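Local atomic coordinates of DNA topoisomerase 2-associated protein PAT1 (Saccharomyces cerevisiae, PDB entry 5LMG), a protein that activates mRNA decapping and represses translation in yeast, its C-terminal domain directly binding the decapping enzyme Dcp2 and the exonuclease Xrn1. Residues 95-100 / 125-130; 104-109 / 158-163; 192-197 / 243-248; 276-281 / 347-352. The protein carries 2 engineered substitutions. One frame throughout, in Å; residues are numbered along the deposited sequence.

Interaction 1 (95-100 / 125-130)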
# COMPACT_ATOMS: atom_id res chain seq x y z
N PRO A 95 0.47 7.12 -22.28
CA PRO A 95 1.94 6.94 -22.33
C PRO A 95 2.69 7.13 -21.01
O PRO A 95 3.70 6.47 -20.80
CB PRO A 95 2.39 7.94 -23.40
CG PRO A 95 1.18 8.15 -24.26
CD PRO A 95 0.02 8.10 -23.29
N PHE A 96 2.17 8.00 -20.10
CA PHE A 96 2.78 8.22 -18.79
C PHE A 96 2.69 6.94 -17.93
O PHE A 96 3.67 6.59 -17.27
CB PHE A 96 2.17 9.43 -18.06
CG PHE A 96 2.74 9.65 -16.67
CD1 PHE A 96 3.98 10.26 -16.50
CD2 PHE A 96 2.04 9.23 -15.54
CE1 PHE A 96 4.51 10.45 -15.23
CE2 PHE A 96 2.57 9.43 -14.27
CZ PHE A 96 3.80 10.04 -14.12
N ILE A 97 1.53 6.26 -17.96
CA ILE A 97 1.27 5.01 -17.24
C ILE A 97 2.24 3.92 -17.71
O ILE A 97 2.81 3.22 -16.88
CB ILE A 97 -0.24 4.58 -17.32
CG1 ILE A 97 -1.17 5.60 -16.60
CG2 ILE A 97 -0.50 3.13 -16.84
CD1 ILE A 97 -1.07 5.66 -15.03
N SER A 98 2.47 3.82 -19.03
CA SER A 98 3.43 2.85 -19.59
C SER A 98 4.88 3.15 -19.23
O SER A 98 5.65 2.21 -19.01
CB SER A 98 3.25 2.72 -21.09
OG SER A 98 2.17 1.84 -21.36
N MET A 99 5.25 4.46 -19.11
CA MET A 99 6.60 4.91 -18.72
C MET A 99 6.95 4.40 -17.32
O MET A 99 8.12 4.12 -17.03
CB MET A 99 6.73 6.44 -18.81
CG MET A 99 6.97 6.93 -20.23
SD MET A 99 7.61 8.64 -20.38
CE MET A 99 6.11 9.56 -20.17
N LEU A 100 5.92 4.22 -16.47
CA LEU A 100 5.99 3.73 -15.10
C LEU A 100 6.26 2.21 -15.03
O LEU A 100 6.51 1.70 -13.94
CB LEU A 100 4.72 4.12 -14.33
CG LEU A 100 4.77 5.37 -13.44
CD1 LEU A 100 5.04 6.62 -14.23
CD2 LEU A 100 3.45 5.57 -12.71
N LEU A 125 -1.41 12.37 -10.21
CA LEU A 125 -2.09 11.52 -9.21
C LEU A 125 -3.44 11.04 -9.76
O LEU A 125 -3.75 9.85 -9.66
CB LEU A 125 -2.29 12.27 -7.88
CG LEU A 125 -1.11 12.71 -6.97
CD1 LEU A 125 -1.32 12.23 -5.55
CD2 LEU A 125 0.27 12.33 -7.50
N GLN A 126 -4.23 11.96 -10.37
CA GLN A 126 -5.53 11.67 -11.00
C GLN A 126 -5.36 10.60 -12.08
O GLN A 126 -6.13 9.64 -12.10
CB GLN A 126 -6.17 12.93 -11.62
CG GLN A 126 -6.77 13.89 -10.59
CD GLN A 126 -7.33 15.16 -11.20
OE1 GLN A 126 -6.73 15.80 -12.07
NE2 GLN A 126 -8.45 15.62 -10.67
N LYS A 127 -4.33 10.74 -12.95
CA LYS A 127 -4.02 9.78 -14.01
C LYS A 127 -3.72 8.39 -13.43
O LYS A 127 -4.32 7.41 -13.87
CB LYS A 127 -2.83 10.27 -14.87
CG LYS A 127 -2.61 9.49 -16.17
CD LYS A 127 -3.43 10.07 -17.32
CE LYS A 127 -4.62 9.21 -17.67
NZ LYS A 127 -5.53 9.94 -18.58
N ILE A 128 -2.81 8.32 -12.43
CA ILE A 128 -2.40 7.09 -11.73
C ILE A 128 -3.62 6.35 -11.16
O ILE A 128 -3.80 5.17 -11.46
CB ILE A 128 -1.29 7.35 -10.66
CG1 ILE A 128 0.05 7.81 -11.32
CG2 ILE A 128 -1.08 6.12 -9.74
CD1 ILE A 128 1.13 8.32 -10.32
N PHE A 129 -4.48 7.06 -10.39
CA PHE A 129 -5.68 6.46 -9.79
C PHE A 129 -6.75 6.06 -10.82
O PHE A 129 -7.39 5.03 -10.65
CB PHE A 129 -6.25 7.35 -8.67
CG PHE A 129 -5.43 7.30 -7.41
CD1 PHE A 129 -5.44 6.17 -6.59
CD2 PHE A 129 -4.64 8.38 -7.03
CE1 PHE A 129 -4.66 6.12 -5.44
CE2 PHE A 129 -3.86 8.32 -5.88
CZ PHE A 129 -3.87 7.19 -5.09
N ASN A 130 -6.89 6.83 -11.92
CA ASN A 130 -7.85 6.57 -13.00
C ASN A 130 -7.50 5.30 -13.79
O ASN A 130 -8.40 4.57 -14.21
CB ASN A 130 -7.92 7.77 -13.96
CG ASN A 130 -9.00 7.69 -15.00
OD1 ASN A 130 -10.19 7.78 -14.70
ND2 ASN A 130 -8.61 7.53 -16.26

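Interaction 2 (104-109 / 158-163)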
# COMPACT_ATOMS: atom_id res chain seq x y z
N LYS A 104 13.69 3.26 -15.11
CA LYS A 104 14.13 4.59 -15.54
C LYS A 104 12.99 5.63 -15.41
O LYS A 104 13.22 6.71 -14.88
CB LYS A 104 14.72 4.54 -16.95
CG LYS A 104 15.95 5.41 -17.08
CD LYS A 104 16.56 5.36 -18.47
CE LYS A 104 17.50 6.51 -18.67
NZ LYS A 104 18.20 6.41 -19.98
N GLY A 105 11.77 5.26 -15.81
CA GLY A 105 10.58 6.10 -15.66
C GLY A 105 10.28 6.39 -14.20
O GLY A 105 10.13 7.55 -13.81
N ILE A 106 10.31 5.35 -13.35
CA ILE A 106 10.09 5.45 -11.90
C ILE A 106 11.15 6.34 -11.21
O ILE A 106 10.79 7.24 -10.44
CB ILE A 106 10.00 4.02 -11.25
CG1 ILE A 106 8.77 3.24 -11.78
CG2 ILE A 106 9.98 4.09 -9.68
CD1 ILE A 106 8.83 1.72 -11.52
N LYS A 107 12.44 6.11 -11.51
CA LYS A 107 13.55 6.81 -10.86
C LYS A 107 13.61 8.34 -11.12
O LYS A 107 14.06 9.05 -10.24
CB LYS A 107 14.89 6.13 -11.17
CG LYS A 107 15.11 4.90 -10.27
CD LYS A 107 15.82 3.77 -10.99
CE LYS A 107 17.23 3.61 -10.49
NZ LYS A 107 17.98 2.57 -11.26
N ILE A 108 13.08 8.83 -12.26
CA ILE A 108 13.08 10.27 -12.58
C ILE A 108 11.90 11.05 -11.90
O ILE A 108 11.94 12.28 -11.87
CB ILE A 108 13.13 10.50 -14.12
CG1 ILE A 108 13.53 11.96 -14.51
CG2 ILE A 108 11.86 10.07 -14.84
CD1 ILE A 108 14.94 12.13 -14.85
N MET A 109 10.88 10.32 -11.38
CA MET A 109 9.68 10.90 -10.77
C MET A 109 9.94 11.95 -9.67
O MET A 109 9.32 13.01 -9.77
CB MET A 109 8.72 9.81 -10.28
CG MET A 109 7.26 10.14 -10.54
SD MET A 109 6.88 10.67 -12.23
CE MET A 109 7.26 9.24 -13.12
N ASP A 158 9.36 -3.19 -5.02
CA ASP A 158 10.02 -2.48 -3.92
C ASP A 158 10.47 -1.06 -4.35
O ASP A 158 10.35 -0.12 -3.55
CB ASP A 158 11.22 -3.29 -3.38
CG ASP A 158 10.91 -4.70 -2.88
OD1 ASP A 158 9.73 -4.99 -2.58
OD2 ASP A 158 11.86 -5.50 -2.75
N LEU A 159 10.97 -0.91 -5.60
CA LEU A 159 11.38 0.38 -6.16
C LEU A 159 10.18 1.34 -6.27
O LEU A 159 10.27 2.47 -5.79
CB LEU A 159 12.08 0.24 -7.53
CG LEU A 159 12.59 1.57 -8.16
CD1 LEU A 159 13.85 2.07 -7.45
CD2 LEU A 159 12.83 1.42 -9.65
N PHE A 160 9.08 0.89 -6.92
CA PHE A 160 7.85 1.65 -7.08
C PHE A 160 7.32 2.08 -5.71
O PHE A 160 6.98 3.25 -5.54
CB PHE A 160 6.79 0.83 -7.83
CG PHE A 160 5.63 1.66 -8.33
CD1 PHE A 160 4.60 2.03 -7.48
CD2 PHE A 160 5.56 2.06 -9.66
CE1 PHE A 160 3.51 2.78 -7.95
CE2 PHE A 160 4.48 2.82 -10.13
CZ PHE A 160 3.47 3.17 -9.26
N GLN A 161 7.33 1.16 -4.73
CA GLN A 161 6.90 1.39 -3.36
C GLN A 161 7.71 2.52 -2.69
O GLN A 161 7.11 3.46 -2.15
CB GLN A 161 6.99 0.08 -2.55
CG GLN A 161 6.76 0.20 -1.03
CD GLN A 161 5.30 0.36 -0.63
OE1 GLN A 161 4.39 -0.24 -1.21
NE2 GLN A 161 5.06 1.16 0.41
N MET A 162 9.05 2.44 -2.75
CA MET A 162 9.99 3.38 -2.14
C MET A 162 9.91 4.80 -2.75
O MET A 162 9.90 5.78 -2.00
CB MET A 162 11.41 2.81 -2.24
CG MET A 162 12.46 3.64 -1.55
SD MET A 162 14.14 3.16 -2.01
CE MET A 162 14.29 3.93 -3.60
N ILE A 163 9.87 4.91 -4.08
CA ILE A 163 9.88 6.20 -4.77
C ILE A 163 8.48 6.81 -4.92
O ILE A 163 8.26 7.90 -4.40
CB ILE A 163 10.64 6.09 -6.13
CG1 ILE A 163 12.16 5.88 -5.87
CG2 ILE A 163 10.36 7.31 -7.04
CD1 ILE A 163 13.04 5.60 -7.11

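Interaction 3 (192-197 / 243-248)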
# COMPACT_ATOMS: atom_id res chain seq x y z
N ASN A 192 -11.96 1.34 -11.24
CA ASN A 192 -11.28 0.09 -10.92
C ASN A 192 -12.15 -0.87 -10.14
O ASN A 192 -13.02 -0.44 -9.37
CB ASN A 192 -10.04 0.37 -10.05
CG ASN A 192 -9.03 1.29 -10.68
OD1 ASN A 192 -8.23 0.88 -11.52
ND2 ASN A 192 -9.06 2.56 -10.29
N ASN A 193 -11.84 -2.18 -10.26
CA ASN A 193 -12.41 -3.22 -9.44
C ASN A 193 -11.54 -3.07 -8.17
O ASN A 193 -10.35 -3.42 -8.20
CB ASN A 193 -12.20 -4.61 -10.07
CG ASN A 193 -12.75 -5.77 -9.26
OD1 ASN A 193 -12.48 -5.94 -8.07
ND2 ASN A 193 -13.53 -6.61 -9.91
N VAL A 194 -12.11 -2.47 -7.11
CA VAL A 194 -11.44 -2.17 -5.84
C VAL A 194 -10.91 -3.46 -5.18
O VAL A 194 -9.76 -3.46 -4.73
CB VAL A 194 -12.31 -1.30 -4.88
CG1 VAL A 194 -11.52 -0.87 -3.64
CG2 VAL A 194 -12.86 -0.07 -5.60
N SER A 195 -11.70 -4.55 -5.17
CA SER A 195 -11.27 -5.83 -4.60
C SER A 195 -9.99 -6.36 -5.29
O SER A 195 -9.11 -6.87 -4.59
CB SER A 195 -12.39 -6.86 -4.65
OG SER A 195 -11.93 -8.09 -4.11
N PHE A 196 -9.88 -6.23 -6.64
CA PHE A 196 -8.66 -6.61 -7.34
C PHE A 196 -7.46 -5.78 -6.83
O PHE A 196 -6.41 -6.35 -6.56
CB PHE A 196 -8.78 -6.50 -8.88
CG PHE A 196 -7.44 -6.67 -9.59
CD1 PHE A 196 -6.81 -7.92 -9.64
CD2 PHE A 196 -6.78 -5.58 -10.15
CE1 PHE A 196 -5.56 -8.06 -10.25
CE2 PHE A 196 -5.53 -5.73 -10.77
CZ PHE A 196 -4.93 -6.97 -10.82
N LEU A 197 -7.64 -4.44 -6.65
CA LEU A 197 -6.58 -3.54 -6.15
C LEU A 197 -6.04 -3.95 -4.77
O LEU A 197 -4.83 -3.82 -4.52
CB LEU A 197 -7.04 -2.07 -6.11
CG LEU A 197 -7.37 -1.37 -7.44
CD1 LEU A 197 -7.67 0.10 -7.20
CD2 LEU A 197 -6.22 -1.52 -8.48
N PHE A 243 -16.51 1.02 1.11
CA PHE A 243 -16.86 -0.12 1.95
C PHE A 243 -17.71 -1.14 1.17
O PHE A 243 -17.45 -2.34 1.27
CB PHE A 243 -17.56 0.32 3.25
CG PHE A 243 -17.61 -0.76 4.30
CD1 PHE A 243 -18.67 -1.67 4.34
CD2 PHE A 243 -16.61 -0.88 5.26
CE1 PHE A 243 -18.70 -2.69 5.30
CE2 PHE A 243 -16.65 -1.89 6.23
CZ PHE A 243 -17.70 -2.79 6.24
N THR A 244 -18.67 -0.65 0.37
CA THR A 244 -19.56 -1.45 -0.49
C THR A 244 -18.76 -2.30 -1.48
O THR A 244 -19.07 -3.48 -1.64
CB THR A 244 -20.59 -0.54 -1.19
OG1 THR A 244 -21.30 0.20 -0.21
CG2 THR A 244 -21.60 -1.30 -2.04
N SER A 245 -17.72 -1.72 -2.13
CA SER A 245 -16.89 -2.44 -3.10
C SER A 245 -16.02 -3.55 -2.47
O SER A 245 -15.60 -4.45 -3.19
CB SER A 245 -16.04 -1.48 -3.92
OG SER A 245 -15.10 -0.79 -3.11
N LEU A 246 -15.78 -3.50 -1.13
CA LEU A 246 -14.96 -4.46 -0.38
C LEU A 246 -15.73 -5.49 0.41
O LEU A 246 -15.18 -6.56 0.71
CB LEU A 246 -14.02 -3.71 0.59
CG LEU A 246 -12.93 -2.86 -0.05
CD1 LEU A 246 -12.23 -2.01 1.00
CD2 LEU A 246 -11.95 -3.72 -0.81
N GLU A 247 -16.99 -5.19 0.79
CA GLU A 247 -17.83 -6.06 1.60
C GLU A 247 -17.92 -7.47 1.02
O GLU A 247 -18.08 -7.62 -0.19
CB GLU A 247 -19.22 -5.43 1.80
CG GLU A 247 -19.95 -5.99 2.99
CD GLU A 247 -21.28 -5.31 3.25
OE1 GLU A 247 -21.77 -4.58 2.36
OE2 GLU A 247 -21.86 -5.53 4.34
N SER A 248 -17.77 -8.48 1.90
CA SER A 248 -17.72 -9.94 1.61
C SER A 248 -16.39 -10.40 0.93
O SER A 248 -16.21 -11.60 0.70
CB SER A 248 -18.95 -10.41 0.82
OG SER A 248 -18.77 -10.20 -0.58
O HOH W 1 -14.57 -4.37 -5.91

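Interaction 4 (276-281 / 347-352). Engineered in segment 276-281: Ala279 (natural residue Gln).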
# COMPACT_ATOMS: atom_id res chain seq x y z
N TYR A 276 1.59 -4.12 6.58
CA TYR A 276 0.83 -3.28 5.65
C TYR A 276 -0.67 -3.71 5.56
O TYR A 276 -1.51 -2.88 5.25
CB TYR A 276 1.48 -3.27 4.24
CG TYR A 276 1.28 -4.55 3.46
CD1 TYR A 276 2.03 -5.69 3.75
CD2 TYR A 276 0.36 -4.62 2.42
CE1 TYR A 276 1.84 -6.88 3.06
CE2 TYR A 276 0.17 -5.81 1.71
CZ TYR A 276 0.92 -6.93 2.02
OH TYR A 276 0.74 -8.11 1.34
N ILE A 277 -0.97 -5.01 5.80
CA ILE A 277 -2.36 -5.51 5.77
C ILE A 277 -3.10 -5.00 7.00
O ILE A 277 -4.21 -4.49 6.88
CB ILE A 277 -2.45 -7.06 5.63
CG1 ILE A 277 -1.77 -7.55 4.33
CG2 ILE A 277 -3.92 -7.52 5.69
CD1 ILE A 277 -1.58 -9.08 4.19
N TRP A 278 -2.47 -5.16 8.20
CA TRP A 278 -3.05 -4.70 9.46
C TRP A 278 -3.13 -3.17 9.51
O TRP A 278 -4.05 -2.66 10.14
CB TRP A 278 -2.32 -5.29 10.68
CG TRP A 278 -2.38 -6.79 10.73
CD1 TRP A 278 -1.38 -7.67 10.40
CD2 TRP A 278 -3.54 -7.60 11.01
NE1 TRP A 278 -1.84 -8.96 10.49
CE2 TRP A 278 -3.17 -8.95 10.84
CE3 TRP A 278 -4.87 -7.31 11.39
CZ2 TRP A 278 -4.06 -10.01 11.07
CZ3 TRP A 278 -5.76 -8.35 11.59
CH2 TRP A 278 -5.36 -9.69 11.43
N ALA A 279 -2.21 -2.45 8.82
CA ALA A 279 -2.22 -0.98 8.73
C ALA A 279 -3.43 -0.54 7.89
O ALA A 279 -4.13 0.39 8.28
CB ALA A 279 -0.92 -0.46 8.13
N PHE A 280 -3.71 -1.25 6.79
CA PHE A 280 -4.89 -1.00 5.97
C PHE A 280 -6.17 -1.22 6.79
O PHE A 280 -7.05 -0.36 6.77
CB PHE A 280 -4.91 -1.88 4.70
CG PHE A 280 -6.26 -1.89 4.01
CD1 PHE A 280 -6.66 -0.82 3.20
CD2 PHE A 280 -7.15 -2.94 4.19
CE1 PHE A 280 -7.91 -0.82 2.57
CE2 PHE A 280 -8.41 -2.93 3.59
CZ PHE A 280 -8.78 -1.87 2.77
N LEU A 281 -6.26 -2.37 7.51
CA LEU A 281 -7.43 -2.74 8.32
C LEU A 281 -7.67 -1.73 9.44
O LEU A 281 -8.82 -1.46 9.75
CB LEU A 281 -7.32 -4.16 8.89
CG LEU A 281 -7.47 -5.32 7.90
CD1 LEU A 281 -7.07 -6.64 8.55
CD2 LEU A 281 -8.92 -5.43 7.36
N GLN A 347 2.32 -6.09 17.99
CA GLN A 347 2.24 -4.69 17.58
C GLN A 347 1.40 -4.48 16.32
O GLN A 347 0.59 -3.55 16.31
CB GLN A 347 3.63 -4.07 17.41
CG GLN A 347 4.40 -3.87 18.72
CD GLN A 347 5.90 -3.83 18.52
OE1 GLN A 347 6.42 -3.55 17.43
NE2 GLN A 347 6.64 -4.14 19.58
N ASP A 348 1.58 -5.33 15.28
CA ASP A 348 0.83 -5.22 14.02
C ASP A 348 -0.66 -5.46 14.25
O ASP A 348 -1.49 -4.69 13.77
CB ASP A 348 1.39 -6.16 12.94
CG ASP A 348 2.79 -5.81 12.45
OD1 ASP A 348 3.30 -4.72 12.81
OD2 ASP A 348 3.39 -6.64 11.73
N LEU A 349 -0.99 -6.49 15.04
CA LEU A 349 -2.37 -6.81 15.38
C LEU A 349 -2.99 -5.71 16.28
O LEU A 349 -4.11 -5.28 16.01
CB LEU A 349 -2.47 -8.21 16.02
CG LEU A 349 -3.85 -8.67 16.53
CD1 LEU A 349 -4.91 -8.68 15.42
CD2 LEU A 349 -3.74 -10.04 17.19
N ASN A 350 -2.24 -5.21 17.30
CA ASN A 350 -2.74 -4.15 18.18
C ASN A 350 -2.96 -2.81 17.47
O ASN A 350 -3.81 -2.05 17.90
CB ASN A 350 -1.88 -3.99 19.43
CG ASN A 350 -2.24 -5.01 20.48
OD1 ASN A 350 -3.42 -5.24 20.77
ND2 ASN A 350 -1.24 -5.66 21.05
N LEU A 351 -2.26 -2.56 16.35
CA LEU A 351 -2.48 -1.36 15.52
C LEU A 351 -3.96 -1.35 15.06
O LEU A 351 -4.64 -0.34 15.18
CB LEU A 351 -1.52 -1.35 14.30
CG LEU A 351 -1.69 -0.22 13.25
CD1 LEU A 351 -1.54 1.17 13.87
CD2 LEU A 351 -0.69 -0.38 12.12
N PHE A 352 -4.45 -2.53 14.62
CA PHE A 352 -5.82 -2.73 14.16
C PHE A 352 -6.81 -2.75 15.33
O PHE A 352 -7.79 -2.02 15.28
CB PHE A 352 -5.92 -4.01 13.31
CG PHE A 352 -7.32 -4.50 12.99
CD1 PHE A 352 -8.24 -3.67 12.34
CD2 PHE A 352 -7.71 -5.80 13.30
CE1 PHE A 352 -9.52 -4.13 12.02
CE2 PHE A 352 -9.00 -6.25 12.99
CZ PHE A 352 -9.89 -5.42 12.34

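Interaction 1 (95-100 / 125-130)
Ile97 reaches from the short helix 95-99 over the backbone of helix 118-130, its CD1 lying 3.8 Å from Ile128 CA and 3.9 Å from the carbonyl oxygen Lys127 O. The branch that does this, CG1, stands anti to the carbonyl carbon (chi1 -65°), and its methylene meets Lys127 CG at 4.2 Å as the two side chains cross obliquely. Beyond that point the lysine bends at chi2 and chi3, and its amino end turns away from segment 95-100. Ile128 CG1 receives the rest of the contact. Phe96 presents its ring edge to it, with CE2 4.2 Å from CG1, and Leu100 CD2 comes within 4.3 Å of the same carbon. The other branch of Leu100 is used at home: CD1 lies 3.6 Å above one face of the Phe96 ring, offset toward the rim. Such crossings, here at -78° with 10.3 Å between the axes of the short segments, are part of the predominantly helical architecture of this PAT1 domain. Around the pair, Met109 of helix 103-114 touches both Phe96 and Leu100, Leu135 packs on Ile97, and helix 178-191 meets Leu125 and Phe129 of segment 125-130.

Interaction 2 (104-109 / 158-163)
Ile106 packs into the surface of helix 151-174 with both of its branches. Its CD1 approaches the edge of the Phe160 ring, 3.8 Å from CD2, and the two side chains cross at about a right angle. The second branch, CG2, stands anti to the backbone N and rests 3.9 Å from Leu159 CD2. Ile163 completes this close part: Ile163 CG2 sits 3.4 Å from the backbone oxygen Ile106 O, while Ile163 CB is 4.1 Å from Ile106 CG2. An alanine in place of Ile106 would probably open a gap between the two helices, opposite Leu159 CD2 and the Phe160 ring edge, and leave both side chains freer to shift. Phe160 is also covered from elsewhere, by Leu100, Leu135 and Ile202 of helix 201-216.

The solvent side is thinner, though its contacts are hardly longer, and is built from the methylenes of Lys107. Lys107 CG lies 3.8 Å from Ile163 CD1 and Lys107 CD 4.0 Å from Leu159 CD2, so an exposed lysine lends its aliphatic stem to a partly exposed leucine and isoleucine. On the far flank of the same helix, Lys104 makes a salt bridge with Glu56 and a cation-pi contact with Tyr59. The axes of the two short segments run nearly parallel, at 16° and 9.7 Å apart, an arrangement of side-by-side helices expected in a helical-repeat fold, consistent with the TPR clan to which the PAT1 family belongs.

Interaction 3 (192-197 / 243-248)
Val194 and Ser245 form the closest van der Waals part of this contact, the serine oxygen OG lying 3.3 Å from Val194 CB and near both of its methyls. OG occupies the crowded position between the backbone N and the carbonyl carbon (chi1 64°), and its hydrogen-bond partner is Leu242 O, one turn back in helix 234-246. What the valine meets is therefore a hydroxyl already engaged with its own helix. The apolar part is small: Val194 CG1 touches Leu246 CD2 at 4.0 Å, the two side chains crossing at about a right angle. Thr198 packs on the leucine from outside the two segments.

The geometry is that of one helix beginning beside the C-terminal part of another within the helical PAT1 domain. Asn193 is the N-cap of helix 194-197: with its CG anti to the backbone N (chi1 179°), OD1 accepts from Phe196 N at 3.0 Å, the donor lying above the carbonyl plane.

Polar linkage between the segments is carried by a water. It accepts from Ser195 N at 3.0 Å and donates to Ser245 O at 2.9 Å, joining an amide of the starting helix to a backbone carbonyl of the other segment. Ser245 O also accepts from Lys249 NZ, so one oxygen serves the bridge and a lysine together. Within the following turn, Ser248 OG donates to Glu247 O at 2.7 Å, in the carbonyl plane and on a lone pair, while Ser248 N bonds to Glu299 of helix 290-322.

Interaction 4 (276-281 / 347-352)
Trp278 receives Leu349 CD1 over one face of its six-membered ring, a CH-pi contact with the methyl 4.2 Å from the ring centroid and 22° off the normal. The two side chains lie side by side and point the same way. At the edge of the indole, CZ3 meets Phe352 CD2 at 3.6 Å; the ring planes stand 41° apart, an oblique aromatic pair. Closer to the backbone, Trp278 CB is 3.3 Å from Asp348 O. Phe352, its CG anti to the backbone N (chi1 168°), also engages Leu281, whose CB makes an off-centre CH-pi contact 4.1 Å from the ring centroid; Leu281 O lies at the ring edge, 3.5 Å from Phe352 CD1. An alanine in place of Phe352 would probably leave Leu281 CB and the Trp278 edge without their shared aromatic partner and open a gap between the helices. On the outer side, the engineered Ala279 touches Leu351 CD2 through CB at 4.0 Å. Helix 290-322 adds Thr307, Ile304 and Ile308, while Asp348 turns its carboxylate to Lys344. The axes of the two short segments run nearly parallel, 8.2 Å apart at their closest, and cohesion rests on apolar and aromatic surfaces, with the aspartate's charge paired within its own helix.

Overall arrangement
Interactions 1 and 2 are joined directly, their centres 13 Å apart: Leu100 O lies 3.4 Å from Ile106 CD1, and Phe96 CZ lies 3.7 Å from Met109 SD. Their segments alternate along the chain, so the two contacts interlock helices 95-99, 103-114, 118-130 and 151-174. Interaction 3 connects to interaction 1 through a probable hydrogen bond from Asn192 ND2 to Phe129 O, and to interaction 4 through Leu246 CD1 against Phe280 CZ at 3.9 Å. It thus links two regions that do not touch, interactions 1 and 4 having centres 29 Å apart on opposite sides of the chain's centre. A bound 1,2-ethanediol, probably from crystallisation, lies about 3 Å from the engineered Ala279 side chain.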